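Local coordinates for protein pentafunctional AROM polypeptide (Schizosaccharomyces pombe, PDB 5SWV) that probably catalyses two successive steps of the shikimate pathway, dehydration of 3-dehydroquinate and reduction of 3-dehydroshikimate, through its dehydroquinase and shikimate dehydrogenase domains, at residues Asn53-Ile65 and Lys93-Tyr107. Numbering follows the deposited sequence.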
ATOM      1  N   ASN A  53      34.960   8.257  10.245  1.00 74.99           N
ATOM      2  CA  ASN A  53      35.604   7.495   9.157  1.00 73.72           C
ATOM      3  C   ASN A  53      34.867   7.590   7.796  1.00 70.50           C
ATOM      4  O   ASN A  53      35.379   7.069   6.796  1.00 71.01           O
ATOM      5  CB  ASN A  53      35.772   6.024   9.565  1.00 74.59           C
ATOM      6  CG  ASN A  53      34.519   5.196   9.306  1.00 75.79           C
ATOM      7  OD1 ASN A  53      33.441   5.481   9.837  1.00 74.26           O
ATOM      8  ND2 ASN A  53      34.658   4.171   8.473  1.00 76.34           N
ATOM      9  N   GLY A  54      33.688   8.240   7.777  1.00 67.18           N
ATOM     10  CA  GLY A  54      32.885   8.481   6.562  1.00 59.95           C
ATOM     11  C   GLY A  54      31.755   7.488   6.300  1.00 58.02           C
ATOM     12  O   GLY A  54      30.985   7.668   5.365  1.00 55.91           O
ATOM     13  N   ILE A  55      31.655   6.439   7.117  1.00 55.88           N
ATOM     14  CA  ILE A  55      30.713   5.338   6.896  1.00 53.48           C
ATOM     15  C   ILE A  55      29.668   5.330   7.989  1.00 51.19           C
ATOM     16  O   ILE A  55      30.006   5.454   9.163  1.00 51.86           O
ATOM     17  CB  ILE A  55      31.448   3.972   6.909  1.00 53.70           C
ATOM     18  CG1 ILE A  55      32.460   3.909   5.765  1.00 54.88           C
ATOM     19  CG2 ILE A  55      30.479   2.795   6.823  1.00 52.92           C
ATOM     20  CD1 ILE A  55      31.875   4.254   4.403  1.00 55.66           C
ATOM     21  N   SER A  56      28.404   5.170   7.599  1.00 47.76           N
ATOM     22  CA  SER A  56      27.331   4.974   8.561  1.00 46.10           C
ATOM     23  C   SER A  56      27.612   3.704   9.404  1.00 45.41           C
ATOM     24  O   SER A  56      27.940   2.656   8.858  1.00 46.75           O
ATOM     25  CB  SER A  56      25.982   4.872   7.835  1.00 44.69           C
ATOM     26  OG  SER A  56      25.622   6.085   7.200  1.00 43.86           O
ATOM     27  N   SER A  57      27.516   3.803  10.728  1.00 43.90           N
ATOM     28  CA  SER A  57      27.727   2.638  11.600  1.00 43.42           C
ATOM     29  C   SER A  57      26.533   1.708  11.542  1.00 43.56           C
ATOM     30  O   SER A  57      25.424   2.145  11.242  1.00 43.55           O
ATOM     31  CB  SER A  57      27.928   3.078  13.048  1.00 42.80           C
ATOM     32  OG  SER A  57      26.742   3.670  13.554  1.00 41.88           O
ATOM     33  N   LEU A  58      26.751   0.436  11.862  1.00 44.39           N
ATOM     34  CA  LEU A  58      25.656  -0.556  11.931  1.00 44.40           C
ATOM     35  C   LEU A  58      24.502  -0.138  12.826  1.00 44.51           C
ATOM     36  O   LEU A  58      23.342  -0.310  12.463  1.00 44.47           O
ATOM     37  CB  LEU A  58      26.168  -1.909  12.427  1.00 45.97           C
ATOM     38  CG  LEU A  58      26.410  -3.004  11.395  1.00 46.79           C
ATOM     39  CD1 LEU A  58      27.383  -2.547  10.316  1.00 47.69           C
ATOM     40  CD2 LEU A  58      26.925  -4.258  12.097  1.00 47.23           C
ATOM     41  N   ASP A  59      24.824   0.382  14.004  1.00 45.50           N
ATOM     42  CA  ASP A  59      23.790   0.800  14.947  1.00 46.08           C
ATOM     43  C   ASP A  59      22.885   1.873  14.342  1.00 44.23           C
ATOM     44  O   ASP A  59      21.660   1.790  14.433  1.00 42.92           O
ATOM     45  CB  ASP A  59      24.416   1.285  16.268  1.00 47.88           C
ATOM     46  CG  ASP A  59      25.023   0.143  17.087  1.00 48.84           C
ATOM     47  OD1 ASP A  59      24.410  -0.945  17.144  1.00 47.10           O
ATOM     48  OD2 ASP A  59      26.111   0.335  17.674  1.00 50.93           O
ATOM     49  N   PHE A  60      23.504   2.851  13.689  1.00 42.73           N
ATOM     50  CA  PHE A  60      22.769   3.943  13.052  1.00 41.83           C
ATOM     51  C   PHE A  60      21.863   3.468  11.907  1.00 40.65           C
ATOM     52  O   PHE A  60      20.652   3.719  11.886  1.00 38.98           O
ATOM     53  CB  PHE A  60      23.760   4.988  12.538  1.00 42.03           C
ATOM     54  CG  PHE A  60      23.118   6.082  11.747  1.00 42.51           C
ATOM     55  CD1 PHE A  60      22.355   7.053  12.378  1.00 42.58           C
ATOM     56  CD2 PHE A  60      23.259   6.134  10.364  1.00 42.95           C
ATOM     57  CE1 PHE A  60      21.754   8.061  11.646  1.00 43.12           C
ATOM     58  CE2 PHE A  60      22.663   7.150   9.623  1.00 42.84           C
ATOM     59  CZ  PHE A  60      21.911   8.113  10.267  1.00 42.82           C
ATOM     60  N   VAL A  61      22.467   2.762  10.962  1.00 40.11           N
ATOM     61  CA  VAL A  61      21.739   2.250   9.817  1.00 39.64           C
ATOM     62  C   VAL A  61      20.562   1.408  10.281  1.00 39.65           C
ATOM     63  O   VAL A  61      19.475   1.547   9.759  1.00 39.78           O
ATOM     64  CB  VAL A  61      22.647   1.440   8.871  1.00 39.69           C
ATOM     65  CG1 VAL A  61      21.833   0.829   7.728  1.00 39.82           C
ATOM     66  CG2 VAL A  61      23.738   2.336   8.303  1.00 39.44           C
ATOM     67  N   ALA A  62      20.781   0.567  11.283  1.00 39.97           N
ATOM     68  CA  ALA A  62      19.716  -0.238  11.848  1.00 39.85           C
ATOM     69  C   ALA A  62      18.610   0.593  12.515  1.00 40.42           C
ATOM     70  O   ALA A  62      17.428   0.296  12.328  1.00 39.96           O
ATOM     71  CB  ALA A  62      20.298  -1.229  12.828  1.00 40.26           C
ATOM     72  N   GLU A  63      18.979   1.615  13.291  1.00 41.68           N
ATOM     73  CA  GLU A  63      17.978   2.512  13.911  1.00 42.93           C
ATOM     74  C   GLU A  63      17.140   3.173  12.833  1.00 42.35           C
ATOM     75  O   GLU A  63      15.922   3.251  12.953  1.00 42.17           O
ATOM     76  CB  GLU A  63      18.628   3.580  14.796  1.00 45.94           C
ATOM     77  CG  GLU A  63      18.850   3.135  16.243  1.00 49.86           C
ATOM     78  CD  GLU A  63      20.188   3.580  16.856  1.00 53.86           C
ATOM     79  OE1 GLU A  63      20.638   2.913  17.836  1.00 54.70           O
ATOM     80  OE2 GLU A  63      20.792   4.574  16.364  1.00 55.68           O
ATOM     81  N   GLN A  64      17.804   3.597  11.760  1.00 41.41           N
ATOM     82  CA  GLN A  64      17.141   4.218  10.624  1.00 40.76           C
ATOM     83  C   GLN A  64      16.157   3.276   9.939  1.00 40.64           C
ATOM     84  O   GLN A  64      15.011   3.644   9.717  1.00 40.00           O
ATOM     85  CB  GLN A  64      18.175   4.703   9.617  1.00 40.74           C
ATOM     86  CG  GLN A  64      19.051   5.823  10.139  1.00 40.82           C
ATOM     87  CD  GLN A  64      18.363   7.152  10.052  1.00 41.30           C
ATOM     88  OE1 GLN A  64      18.310   7.751   8.978  1.00 44.15           O
ATOM     89  NE2 GLN A  64      17.824   7.631  11.162  1.00 41.20           N
ATOM     90  N   ILE A  65      16.602   2.065   9.621  1.00 40.99           N
ATOM     91  CA  ILE A  65      15.751   1.094   8.934  1.00 41.79           C
ATOM     92  C   ILE A  65      14.518   0.734   9.752  1.00 42.85           C
ATOM     93  O   ILE A  65      13.419   0.617   9.199  1.00 42.53           O
ATOM     94  CB  ILE A  65      16.518  -0.204   8.563  1.00 42.33           C
ATOM     95  CG1 ILE A  65      17.650   0.086   7.556  1.00 42.23           C
ATOM     96  CG2 ILE A  65      15.577  -1.273   7.979  1.00 42.30           C
ATOM     97  CD1 ILE A  65      17.243   0.866   6.328  1.00 41.86           C
ATOM     98  N   LYS A  93      35.947   0.274   0.072  1.00 42.63           N
ATOM     99  CA  LYS A  93      35.497  -0.163   1.391  1.00 42.45           C
ATOM    100  C   LYS A  93      34.485  -1.309   1.344  1.00 40.97           C
ATOM    101  O   LYS A  93      33.371  -1.211   1.854  1.00 39.90           O
ATOM    102  CB  LYS A  93      34.947   1.041   2.137  1.00 44.00           C
ATOM    103  CG  LYS A  93      36.067   1.876   2.709  1.00 46.41           C
ATOM    104  CD  LYS A  93      35.555   3.157   3.348  1.00 48.72           C
ATOM    105  CE  LYS A  93      36.302   3.477   4.643  1.00 51.14           C
ATOM    106  NZ  LYS A  93      37.792   3.397   4.518  1.00 52.45           N
ATOM    107  N   GLU A  94      34.911  -2.409   0.737  1.00 39.93           N
ATOM    108  CA  GLU A  94      34.058  -3.567   0.524  1.00 38.62           C
ATOM    109  C   GLU A  94      33.689  -4.258   1.818  1.00 38.17           C
ATOM    110  O   GLU A  94      32.540  -4.681   1.982  1.00 38.04           O
ATOM    111  CB  GLU A  94      34.745  -4.562  -0.403  1.00 38.76           C
ATOM    112  CG  GLU A  94      33.963  -5.841  -0.641  1.00 38.75           C
ATOM    113  CD  GLU A  94      34.641  -6.736  -1.645  1.00 39.17           C
ATOM    114  OE1 GLU A  94      35.126  -7.807  -1.253  1.00 40.24           O
ATOM    115  OE2 GLU A  94      34.699  -6.369  -2.827  1.00 38.92           O
ATOM    116  N   GLU A  95      34.649  -4.396   2.727  1.00 37.78           N
ATOM    117  CA  GLU A  95      34.382  -5.087   3.988  1.00 37.72           C
ATOM    118  C   GLU A  95      33.267  -4.375   4.768  1.00 36.77           C
ATOM    119  O   GLU A  95      32.397  -5.024   5.356  1.00 35.97           O
ATOM    120  CB  GLU A  95      35.664  -5.245   4.820  1.00 38.35           C
ATOM    121  CG  GLU A  95      36.725  -6.140   4.173  1.00 39.84           C
ATOM    122  CD  GLU A  95      36.184  -7.489   3.664  1.00 41.16           C
ATOM    123  OE1 GLU A  95      35.669  -8.292   4.482  1.00 41.70           O
ATOM    124  OE2 GLU A  95      36.269  -7.758   2.435  1.00 41.57           O
ATOM    125  N   GLU A  96      33.264  -3.048   4.714  1.00 35.84           N
ATOM    126  CA  GLU A  96      32.276  -2.257   5.436  1.00 36.23           C
ATOM    127  C   GLU A  96      30.882  -2.359   4.785  1.00 35.58           C
ATOM    128  O   GLU A  96      29.854  -2.391   5.471  1.00 34.75           O
ATOM    129  CB  GLU A  96      32.736  -0.800   5.554  1.00 36.76           C
ATOM    130  CG  GLU A  96      33.925  -0.568   6.488  1.00 37.64           C
ATOM    131  CD  GLU A  96      35.320  -0.910   5.922  1.00 38.91           C
ATOM    132  OE1 GLU A  96      35.551  -0.957   4.677  1.00 38.70           O
ATOM    133  OE2 GLU A  96      36.225  -1.124   6.765  1.00 40.15           O
ATOM    134  N   ALA A  97      30.859  -2.433   3.462  1.00 35.20           N
ATOM    135  CA  ALA A  97      29.628  -2.690   2.729  1.00 35.17           C
ATOM    136  C   ALA A  97      29.066  -4.066   3.051  1.00 35.68           C
ATOM    137  O   ALA A  97      27.876  -4.211   3.331  1.00 35.36           O
ATOM    138  CB  ALA A  97      29.879  -2.575   1.244  1.00 35.12           C
ATOM    139  N   LYS A  98      29.933  -5.075   3.012  1.00 36.72           N
ATOM    140  CA  LYS A  98      29.535  -6.463   3.318  1.00 37.02           C
ATOM    141  C   LYS A  98      28.931  -6.575   4.702  1.00 36.12           C
ATOM    142  O   LYS A  98      27.855  -7.150   4.862  1.00 35.28           O
ATOM    143  CB  LYS A  98      30.733  -7.388   3.210  1.00 37.99           C
ATOM    144  CG  LYS A  98      30.494  -8.812   3.674  1.00 38.82           C
ATOM    145  CD  LYS A  98      31.583  -9.741   3.150  1.00 40.09           C
ATOM    146  CE  LYS A  98      32.954  -9.473   3.759  1.00 40.72           C
ATOM    147  NZ  LYS A  98      33.061 -10.156   5.070  1.00 41.27           N
ATOM    148  N   GLU A  99      29.626  -5.999   5.680  1.00 35.65           N
ATOM    149  CA  GLU A  99      29.128  -5.934   7.045  1.00 35.93           C
ATOM    150  C   GLU A  99      27.748  -5.317   7.090  1.00 35.83           C
ATOM    151  O   GLU A  99      26.878  -5.841   7.770  1.00 37.05           O
ATOM    152  CB  GLU A  99      30.053  -5.120   7.933  1.00 36.90           C
ATOM    153  CG  GLU A  99      29.737  -5.252   9.415  1.00 38.05           C
ATOM    154  CD  GLU A  99      30.495  -4.269  10.304  1.00 39.29           C
ATOM    155  OE1 GLU A  99      30.975  -3.216   9.793  1.00 39.91           O
ATOM    156  OE2 GLU A  99      30.592  -4.552  11.528  1.00 39.91           O
ATOM    157  N   LEU A 100      27.539  -4.216   6.367  1.00 35.41           N
ATOM    158  CA  LEU A 100      26.239  -3.539   6.370  1.00 34.82           C
ATOM    159  C   LEU A 100      25.152  -4.386   5.724  1.00 34.06           C
ATOM    160  O   LEU A 100      24.040  -4.471   6.247  1.00 33.55           O
ATOM    161  CB  LEU A 100      26.304  -2.154   5.704  1.00 35.19           C
ATOM    162  CG  LEU A 100      26.830  -1.001   6.586  1.00 35.80           C
ATOM    163  CD1 LEU A 100      27.341   0.174   5.745  1.00 35.77           C
ATOM    164  CD2 LEU A 100      25.774  -0.524   7.577  1.00 35.55           C
ATOM    165  N   MET A 101      25.474  -5.022   4.607  1.00 33.51           N
ATOM    166  CA  MET A 101      24.481  -5.815   3.892  1.00 33.43           C
ATOM    167  C   MET A 101      24.081  -7.063   4.682  1.00 32.90           C
ATOM    168  O   MET A 101      22.913  -7.432   4.713  1.00 31.95           O
ATOM    169  CB  MET A 101      24.976  -6.164   2.474  1.00 34.06           C
ATOM    170  CG  MET A 101      25.012  -4.958   1.539  1.00 34.05           C
ATOM    171  SD  MET A 101      25.589  -5.310  -0.136  1.00 34.98           S
ATOM    172  CE  MET A 101      27.364  -5.347   0.052  1.00 35.00           C
ATOM    173  N   LEU A 102      25.049  -7.692   5.338  1.00 33.42           N
ATOM    174  CA  LEU A 102      24.769  -8.820   6.228  1.00 33.53           C
ATOM    175  C   LEU A 102      23.815  -8.445   7.341  1.00 34.48           C
ATOM    176  O   LEU A 102      22.905  -9.203   7.683  1.00 34.50           O
ATOM    177  CB  LEU A 102      26.055  -9.341   6.845  1.00 33.65           C
ATOM    178  CG  LEU A 102      26.958 -10.142   5.909  1.00 34.03           C
ATOM    179  CD1 LEU A 102      28.299 -10.458   6.569  1.00 34.01           C
ATOM    180  CD2 LEU A 102      26.278 -11.417   5.428  1.00 34.23           C
ATOM    181  N   SER A 103      24.044  -7.277   7.921  1.00 35.59           N
ATOM    182  CA  SER A 103      23.174  -6.767   8.976  1.00 36.75           C
ATOM    183  C   SER A 103      21.725  -6.570   8.501  1.00 37.37           C
ATOM    184  O   SER A 103      20.765  -6.902   9.220  1.00 37.67           O
ATOM    185  CB  SER A 103      23.743  -5.465   9.524  1.00 36.99           C
ATOM    186  OG  SER A 103      22.746  -4.736  10.186  1.00 37.81           O
ATOM    187  N   ALA A 104      21.586  -6.046   7.288  1.00 37.35           N
ATOM    188  CA  ALA A 104      20.288  -5.801   6.685  1.00 37.64           C
ATOM    189  C   ALA A 104      19.475  -7.069   6.497  1.00 38.12           C
ATOM    190  O   ALA A 104      18.243  -7.059   6.638  1.00 37.60           O
ATOM    191  CB  ALA A 104      20.462  -5.105   5.351  1.00 37.75           C
ATOM    192  N   MET A 105      20.162  -8.150   6.163  1.00 38.81           N
ATOM    193  CA  MET A 105      19.516  -9.441   5.982  1.00 39.90           C
ATOM    194  C   MET A 105      19.131 -10.001   7.353  1.00 40.29           C
ATOM    195  O   MET A 105      18.059 -10.586   7.505  1.00 38.61           O
ATOM    196  CB  MET A 105      20.412 -10.393   5.164  1.00 40.81           C
ATOM    197  CG  MET A 105      20.627  -9.869   3.741  1.00 41.78           C
ATOM    198  SD  MET A 105      21.784 -10.667   2.597  1.00 44.16           S
ATOM    199  CE  MET A 105      23.018 -11.360   3.681  1.00 44.15           C
ATOM    200  N   ARG A 106      19.976  -9.776   8.353  1.00 41.64           N
ATOM    201  CA  ARG A 106      19.648 -10.182   9.717  1.00 43.24           C
ATOM    202  C   ARG A 106      18.370  -9.525  10.242  1.00 43.29           C
ATOM    203  O   ARG A 106      17.615 -10.190  10.934  1.00 42.64           O
ATOM    204  CB  ARG A 106      20.815  -9.961  10.697  1.00 44.90           C
ATOM    205  CG  ARG A 106      21.663 -11.204  10.926  1.00 46.52           C
ATOM    206  CD  ARG A 106      22.791 -10.955  11.913  1.00 47.94           C
ATOM    207  NE  ARG A 106      23.861 -10.150  11.304  1.00 49.98           N
ATOM    208  CZ  ARG A 106      24.379  -9.010  11.791  1.00 50.86           C
ATOM    209  NH1 ARG A 106      23.963  -8.474  12.944  1.00 50.02           N
ATOM    210  NH2 ARG A 106      25.352  -8.394  11.105  1.00 51.91           N
ATOM    211  N   TYR A 107      18.106  -8.250   9.933  1.00 43.68           N
ATOM    212  CA  TYR A 107      16.821  -7.647  10.372  1.00 44.04           C
ATOM    213  C   TYR A 107      15.715  -7.648   9.300  1.00 42.86           C
ATOM    214  O   TYR A 107      14.797  -6.840   9.353  1.00 42.50           O
ATOM    215  CB  TYR A 107      16.978  -6.277  11.097  1.00 45.56           C
ATOM    216  CG  TYR A 107      17.830  -5.208  10.443  1.00 47.19           C
ATOM    217  CD1 TYR A 107      17.432  -4.585   9.242  1.00 47.57           C
ATOM    218  CD2 TYR A 107      19.023  -4.773  11.042  1.00 47.88           C
ATOM    219  CE1 TYR A 107      18.218  -3.586   8.649  1.00 46.98           C
ATOM    220  CE2 TYR A 107      19.805  -3.773  10.446  1.00 48.13           C
ATOM    221  CZ  TYR A 107      19.401  -3.188   9.251  1.00 46.32           C
ATOM    222  OH  TYR A 107      20.173  -2.222   8.671  1.00 44.90           O
TER
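Leu100 and Leu58 pack together where the two backbones come nearest, 6.3 Å between their CA atoms. The Leu100 methyls divide the work: CD2 packs on Val61 CG2 (3.6 Å) and on Leu58 CD1, while CD1 turns to Ile55 CG2 and the carbonyl O of Ser56. Val61 and Leu100 meet at about a right angle. The isobutyl group of Leu58 lies between Leu100 and Glu99, CD1 touching both Leu100 CD2 and Glu99 CD, with CG near Ser103 CB at 4.1 Å.

Tyr107, just past the end of helix 94-106, packs against Ala62 and Ile65. Its CE2 comes to 3.5 Å from Ala62 CB and its CE1 to 3.6 Å from Ile65 CG2. CG sits between the backbone N and the carbonyl carbon (chi1 50°), a setting that goes with the ring lying back on the helix: one face lies, near its rim, over Ser103 O and Ala104 CA in the last turn. The OH lies among aliphatic groups, with Val61 CG1 and Ile65 CG1 nearby.

These are successive outer helices of the type I dehydroquinase (βα)8 barrel; the axes of 58-65 and 94-106 run the same general way, 37° apart, with a closest approach of 10.5 Å. Strand 76-79 comes between them in sequence, and its Phe78 touches Val61, Ile65, Ala104 and Tyr107 from the barrel side.

The charged residues meet this surface by van der Waals contact; no hydrogen bond or salt bridge joins the segments. Glu99, extended, lays its carboxylate against both Leu58 methyls, CD 3.6 Å from Leu58 CD1. Near the start of helix 94-106, Lys93 CD lies 4.0 Å from Ile55 CD1, and Phe89 also touches Ile55.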